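Local coordinates for SnoaL-like domain-containing protein (Methylibium petroleiphilum PM1, PDB 3G16) that is of unknown function but adopts the cystatin-like fold of SnoaL-like proteins in the NTF2 clan, consistent with a role in small-molecule binding or catalysis, at residues A11-K14 against V15-Y19; V79-A82 against E83-E86; E109-R112 against A113-L116. All blocks are in the same frame, centred on the assembly; numbering follows the deposited sequence. Where two conformers were deposited one is given.

Interaction 1: residues A11-K14 against V15-Y19; sequences AMEK and VIRTY
Glu13 and Arg17, one helical turn apart, run side by side in the same direction and meet in a salt bridge. The glutamate sends CG anti to its backbone N (chi1 -178°) and stays extended, which carries OE2 along the helix to the arginine. Arg17 approaches side-on: its NE donates to the anti lone pair of Glu13 OE2 at 2.8 Å, while NH2 adds a longer bond of 3.1 Å to the same Glu13 OE2 from above the carboxylate. That oxygen sits in the guanidinium plane, yet the two flat groups are turned 55° against each other. Arg17 has two conformers, so this grip is certain only for the one described. With an alanine in place of Glu13, the guanidinium is likely to lose its charge partner and be freer to turn.

These i to i+4 contacts belong to helix 9-24, which lies across the sheet of the cystatin-like fold; its buried face carries Met12 and Ile16, against strands 71-81 and 100-111.

Among uncharged polar contacts, Thr18 OG1 donates to Lys14 O at 2.8 Å, and Thr18 N reaches the same carbonyl from the opposite face of its plane. The other backbone bonds, such as Ile16 N to Met12 O at 3.0 Å, are regular. The Val15 methyl CG2 rests against the carbonyl oxygen of the preceding turn, 3.4 Å from Ala11 O.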
loop_
_atom_site.group_PDB
_atom_site.type_symbol
_atom_site.label_atom_id
_atom_site.label_comp_id
_atom_site.label_asym_id
_atom_site.label_seq_id
_atom_site.Cartn_x
_atom_site.Cartn_y
_atom_site.Cartn_z
ATOM N N ALA A 11 15.176 12.367 -7.570
ATOM C CA ALA A 11 15.973 12.077 -6.378
ATOM C C ALA A 11 15.360 10.978 -5.548
ATOM O O ALA A 11 16.053 10.128 -5.008
ATOM C CB ALA A 11 16.124 13.351 -5.579
HETATM N N MSE A 12 14.057 11.027 -5.373
HETATM C CA MSE A 12 13.356 10.000 -4.580
HETATM C C MSE A 12 13.390 8.668 -5.287
HETATM O O MSE A 12 13.654 7.630 -4.684
HETATM C CB MSE A 12 11.923 10.450 -4.271
HETATM C CG MSE A 12 11.904 11.503 -3.181
HETATM SE SE MSE A 12 10.078 11.918 -2.627
HETATM C CE MSE A 12 9.736 13.022 -4.008
ATOM N N GLU A 13 13.201 8.693 -6.601
ATOM C CA GLU A 13 13.250 7.446 -7.354
ATOM C C GLU A 13 14.625 6.807 -7.249
ATOM O O GLU A 13 14.730 5.596 -7.114
ATOM C CB GLU A 13 12.923 7.683 -8.826
ATOM C CG GLU A 13 12.911 6.428 -9.609
ATOM C CD GLU A 13 12.378 6.585 -11.006
ATOM O OE1 GLU A 13 11.827 7.675 -11.308
ATOM O OE2 GLU A 13 12.507 5.613 -11.798
ATOM N N LYS A 14 15.681 7.609 -7.321
ATOM C CA LYS A 14 17.044 7.104 -7.253
ATOM C C LYS A 14 17.313 6.420 -5.930
ATOM O O LYS A 14 17.914 5.334 -5.899
ATOM C CB LYS A 14 18.065 8.214 -7.536
ATOM C CG LYS A 14 18.087 8.592 -9.007
ATOM C CD LYS A 14 18.864 9.871 -9.289
ATOM C CE LYS A 14 18.576 10.418 -10.677
ATOM N NZ LYS A 14 18.911 11.773 -10.815
ATOM N N VAL A 15 16.893 7.033 -4.816
ATOM C CA VAL A 15 17.092 6.376 -3.533
ATOM C C VAL A 15 16.313 5.063 -3.425
ATOM O O VAL A 15 16.839 4.037 -2.966
ATOM C CB VAL A 15 16.675 7.325 -2.399
ATOM C CG1 VAL A 15 16.687 6.639 -1.026
ATOM C CG2 VAL A 15 17.605 8.554 -2.368
ATOM N N ILE A 16 15.067 5.057 -3.888
ATOM C CA ILE A 16 14.253 3.850 -3.832
ATOM C C ILE A 16 14.862 2.724 -4.666
ATOM O O ILE A 16 14.980 1.577 -4.205
ATOM C CB ILE A 16 12.825 4.176 -4.262
ATOM C CG1 ILE A 16 12.106 4.895 -3.118
ATOM C CG2 ILE A 16 12.080 2.874 -4.703
ATOM C CD1 ILE A 16 10.758 5.575 -3.529
ATOM N N ARG A 17 15.314 3.044 -5.861
ATOM C CA ARG A 17 15.851 1.986 -6.683
ATOM C C ARG A 17 17.217 1.474 -6.117
ATOM O O ARG A 17 17.551 0.275 -6.230
ATOM C CB ARG A 17 16.007 2.440 -8.132
ATOM C CG ARG A 17 14.650 2.712 -8.808
ATOM C CD ARG A 17 14.796 2.824 -10.344
ATOM N NE ARG A 17 13.516 3.123 -10.971
ATOM C CZ ARG A 17 12.549 2.246 -11.256
ATOM N NH1 ARG A 17 12.658 0.928 -10.996
ATOM N NH2 ARG A 17 11.443 2.700 -11.834
ATOM N N THR A 18 18.015 2.391 -5.554
ATOM C CA THR A 18 19.257 1.988 -4.934
ATOM C C THR A 18 18.960 1.011 -3.765
ATOM O O THR A 18 19.640 0.040 -3.529
ATOM C CB THR A 18 20.057 3.179 -4.410
ATOM O OG1 THR A 18 20.372 4.029 -5.524
ATOM C CG2 THR A 18 21.363 2.720 -3.734
ATOM N N TYR A 19 17.919 1.325 -2.995
ATOM C CA TYR A 19 17.503 0.523 -1.863
ATOM C C TYR A 19 17.163 -0.906 -2.323
ATOM O O TYR A 19 17.646 -1.869 -1.775
ATOM C CB TYR A 19 16.320 1.197 -1.125
ATOM C CG TYR A 19 15.572 0.317 -0.167
ATOM C CD1 TYR A 19 16.213 -0.377 0.866
ATOM C CD2 TYR A 19 14.220 0.256 -0.239
ATOM C CE1 TYR A 19 15.490 -1.178 1.735
ATOM C CE2 TYR A 19 13.481 -0.540 0.633
ATOM C CZ TYR A 19 14.134 -1.264 1.613
ATOM O OH TYR A 19 13.356 -2.022 2.494
#

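Interaction 2: residues V79-A82 against E83-E86; sequences VIDA and ETAE
Ala85 and Glu86 together face Asp81 in a G1 beta bulge, and the unusual feature is that the bulge residue with positive phi (57°) is an alanine, Ala85, rather than a glycine. The side chain of Asp81 braces the same loop. Its OD1 takes Glu83 N at 2.9 Å, nearly along the carboxylate C-O bond, and Thr84 N at 3.3 Å from well above the carboxylate plane. The bond to Glu83 N, two residues on, closes an Asx turn. A chi1 of -170°, with CG opposite the backbone N, folds the carboxylate back over these amides. OD2 reaches the second subunit, accepting a hydrogen bond from Ile80 N of that subunit and forming a salt bridge with its Arg9.

Thr84 crosses Asp81 at about a right angle. Its hydroxyl packs on the carboxylate carbon, OG1 standing 3.2 Å from Asp81 CG, without bonding to OD2.

The backbone closes the loop at the same residue. Asp81 N gives a short bond of 2.8 Å to Glu86 O, and Glu86 N returns a longer one of 3.3 Å to Asp81 O, so the two form a hydrogen-bonded antiparallel pair. Asp81 O also receives weak bonds from Thr84 N and Ala85 N.

The hairpin joins strand 71-81, outermost in its own chain, to strand 86-95. Ile80 packs under helix 9-24, Val79 bonds through its backbone to Ala88, and Ala85 bonds likewise to Phe110 of strand 100-111.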
loop_
_atom_site.group_PDB
_atom_site.type_symbol
_atom_site.label_atom_id
_atom_site.label_comp_id
_atom_site.label_asym_id
_atom_site.label_seq_id
_atom_site.Cartn_x
_atom_site.Cartn_y
_atom_site.Cartn_z
ATOM N N VAL A 79 4.870 5.273 -7.267
ATOM C CA VAL A 79 4.076 6.488 -7.216
ATOM C C VAL A 79 4.867 7.486 -6.390
ATOM O O VAL A 79 5.209 7.197 -5.257
ATOM C CB VAL A 79 2.739 6.215 -6.496
ATOM C CG1 VAL A 79 1.853 7.441 -6.446
ATOM C CG2 VAL A 79 1.979 5.050 -7.192
ATOM N N ILE A 80 5.245 8.610 -6.978
ATOM C CA ILE A 80 6.092 9.587 -6.309
ATOM C C ILE A 80 5.414 10.943 -6.213
ATOM O O ILE A 80 4.939 11.490 -7.213
ATOM C CB ILE A 80 7.484 9.714 -6.983
ATOM C CG1 ILE A 80 8.196 8.365 -6.986
ATOM C CG2 ILE A 80 8.305 10.825 -6.256
ATOM C CD1 ILE A 80 9.398 8.353 -7.909
ATOM N N ASP A 81 5.363 11.461 -4.991
ATOM C CA ASP A 81 4.658 12.724 -4.688
ATOM C C ASP A 81 5.666 13.783 -4.194
ATOM O O ASP A 81 6.062 13.803 -3.014
ATOM C CB ASP A 81 3.558 12.459 -3.659
ATOM C CG ASP A 81 2.623 13.629 -3.446
ATOM O OD1 ASP A 81 2.989 14.786 -3.713
ATOM O OD2 ASP A 81 1.503 13.380 -2.987
ATOM N N ALA A 82 6.057 14.691 -5.103
ATOM C CA ALA A 82 6.987 15.744 -4.699
ATOM C C ALA A 82 6.352 16.805 -3.790
ATOM O O ALA A 82 7.059 17.553 -3.146
ATOM C CB ALA A 82 7.616 16.394 -5.908
ATOM N N GLU A 83 5.034 16.894 -3.726
ATOM C CA GLU A 83 4.418 17.855 -2.836
ATOM C C GLU A 83 4.601 17.439 -1.392
ATOM O O GLU A 83 4.824 18.273 -0.543
ATOM C CB GLU A 83 2.916 17.983 -3.132
ATOM C CG GLU A 83 2.195 18.985 -2.270
ATOM C CD GLU A 83 2.681 20.418 -2.467
ATOM O OE1 GLU A 83 3.117 20.773 -3.601
ATOM O OE2 GLU A 83 2.610 21.185 -1.462
ATOM N N THR A 84 4.509 16.143 -1.132
ATOM C CA THR A 84 4.579 15.608 0.230
ATOM C C THR A 84 5.906 14.934 0.586
ATOM O O THR A 84 6.118 14.532 1.714
ATOM C CB THR A 84 3.430 14.588 0.462
ATOM O OG1 THR A 84 3.592 13.508 -0.448
ATOM C CG2 THR A 84 2.059 15.239 0.303
ATOM N N ALA A 85 6.771 14.764 -0.409
ATOM C CA ALA A 85 8.026 14.043 -0.228
ATOM C C ALA A 85 7.741 12.627 0.280
ATOM O O ALA A 85 8.340 12.134 1.247
ATOM C CB ALA A 85 9.035 14.827 0.696
ATOM N N GLU A 86 6.799 11.979 -0.396
ATOM C CA GLU A 86 6.421 10.621 -0.072
ATOM C C GLU A 86 6.297 9.839 -1.356
ATOM O O GLU A 86 6.124 10.434 -2.455
ATOM C CB GLU A 86 5.087 10.551 0.687
ATOM C CG GLU A 86 5.112 11.279 2.037
ATOM C CD GLU A 86 3.854 11.090 2.909
ATOM O OE1 GLU A 86 2.855 10.520 2.423
ATOM O OE2 GLU A 86 3.882 11.492 4.087
#

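Interaction 3: residues E109-R112 against A113-L116; sequences EFDR and ASGL
Asp111 and Ser114 face each other across the turn, hydroxyl to carboxylate. Ser114 OG donates to Asp111 OD2 at 2.6 Å, a short bond that uses the anti lone pair of the carboxylate oxygen. Both first torsions matter: Asp111 has CG anti to its backbone N (173°), which sends the carboxylate over the loop, and Ser114 places OG between its own N and carbonyl carbon (68°), facing back toward the aspartate. The serine oxygen also receives a weak bond from Leu116 N. The other carboxylate oxygen works through solvent, for a water donates to Asp111 OD1 at 2.7 Å and accepts from Ala113 N at 2.9 Å, bridging the side chain to the start of the turn.

Phe110 is turned differently, into the protein. The edge of its ring meets the glycine peptide, with Phe110 CD2 3.6 Å from Gly115 O, while Phe110 CA lies 3.5 Å from Leu116 O in a CA-H...O contact. Helix 9-24 packs on the same ring through Met12, Val15 and Ile16. Arg112 extends away from the loop, and its NH1 bonds to Pro5 O.

Backbone bonds finish the closure. Gly115 N meets Asp111 O at 2.8 Å, Ser114 N adds a second bond to Asp111 O at 3.2 Å, and Asp111 N bonds to Leu116 O. This four-residue hairpin loop, an alpha-turn with Gly115 in the left-handed helical conformation (phi 82°) that favours glycine, links the antiparallel strands 100-111 and 116-124 in the sheet of this cystatin-like fold.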
loop_
_atom_site.group_PDB
_atom_site.type_symbol
_atom_site.label_atom_id
_atom_site.label_comp_id
_atom_site.label_asym_id
_atom_site.label_seq_id
_atom_site.Cartn_x
_atom_site.Cartn_y
_atom_site.Cartn_z
ATOM N N GLU A 109 8.118 7.364 3.430
ATOM C CA GLU A 109 8.319 8.757 3.755
ATOM C C GLU A 109 9.780 9.114 3.632
ATOM O O GLU A 109 10.634 8.401 4.122
ATOM C CB GLU A 109 7.895 9.079 5.183
ATOM C CG GLU A 109 6.438 8.808 5.501
ATOM C CD GLU A 109 6.019 9.314 6.852
ATOM O OE1 GLU A 109 6.860 9.750 7.647
ATOM O OE2 GLU A 109 4.787 9.199 7.104
ATOM N N PHE A 110 10.054 10.269 3.004
ATOM C CA PHE A 110 11.383 10.829 2.973
ATOM C C PHE A 110 11.581 11.873 4.043
ATOM O O PHE A 110 10.668 12.602 4.420
ATOM C CB PHE A 110 11.667 11.443 1.598
ATOM C CG PHE A 110 12.002 10.411 0.569
ATOM C CD1 PHE A 110 10.978 9.691 -0.067
ATOM C CD2 PHE A 110 13.297 10.104 0.251
ATOM C CE1 PHE A 110 11.291 8.725 -0.991
ATOM C CE2 PHE A 110 13.595 9.139 -0.689
ATOM C CZ PHE A 110 12.600 8.453 -1.293
ATOM N N ASP A 111 12.809 11.902 4.526
ATOM C CA ASP A 111 13.335 13.016 5.330
ATOM C C ASP A 111 13.799 14.067 4.305
ATOM O O ASP A 111 14.802 13.880 3.633
ATOM C CB ASP A 111 14.508 12.553 6.175
ATOM C CG ASP A 111 15.205 13.665 6.884
ATOM O OD1 ASP A 111 14.538 14.503 7.528
ATOM O OD2 ASP A 111 16.420 13.749 6.800
ATOM N N ARG A 112 13.078 15.169 4.231
ATOM C CA ARG A 112 13.411 16.240 3.272
ATOM C C ARG A 112 14.781 16.857 3.533
ATOM O O ARG A 112 15.438 17.279 2.584
ATOM C CB ARG A 112 12.371 17.328 3.303
ATOM C CG ARG A 112 10.964 16.913 2.885
ATOM C CD ARG A 112 9.986 17.999 3.298
ATOM N NE ARG A 112 8.588 17.763 2.952
ATOM C CZ ARG A 112 8.009 18.162 1.833
ATOM N NH1 ARG A 112 8.694 18.767 0.879
ATOM N NH2 ARG A 112 6.699 17.960 1.639
ATOM N N ALA A 113 15.206 16.868 4.798
ATOM C CA ALA A 113 16.451 17.512 5.195
ATOM C C ALA A 113 17.672 16.735 4.744
ATOM O O ALA A 113 18.767 17.314 4.713
ATOM C CB ALA A 113 16.473 17.709 6.729
ATOM N N SER A 114 17.533 15.452 4.399
ATOM C CA SER A 114 18.655 14.647 3.935
ATOM C C SER A 114 18.431 14.009 2.574
ATOM O O SER A 114 19.406 13.620 1.938
ATOM C CB SER A 114 18.995 13.543 4.960
ATOM O OG SER A 114 17.953 12.581 5.009
ATOM N N GLY A 115 17.181 13.840 2.144
ATOM C CA GLY A 115 16.853 13.211 0.887
ATOM C C GLY A 115 16.850 11.701 0.981
ATOM O O GLY A 115 16.759 11.005 -0.038
ATOM N N LEU A 116 16.814 11.181 2.213
ATOM C CA LEU A 116 16.833 9.741 2.453
ATOM C C LEU A 116 15.523 9.271 3.074
ATOM O O LEU A 116 14.723 10.053 3.523
ATOM C CB LEU A 116 18.001 9.380 3.355
ATOM C CG LEU A 116 19.319 9.902 2.777
ATOM C CD1 LEU A 116 20.477 9.367 3.838
ATOM C CD2 LEU A 116 19.707 9.319 1.378
HETATM O O HOH W 1 13.341 16.873 7.042
#

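Along the chain the helical turn of interaction 1 comes first, then hairpins 79-86 and 109-116, each closed before the next begins. Their centres lie only 11 to 13 Å apart. Both hairpins end strands of one mixed sheet, and helix 9-24 packs on it: selenomethionine Met12 touches Ile80 of interaction 2, while Val15 CG2 reaches Gly115 O of interaction 3. The hairpins also meet directly, Arg112 NH2 probably bonding to Glu83 O. Helix and turns thus close one end of the sheet together, and interaction 2 alone among them reaches the second subunit.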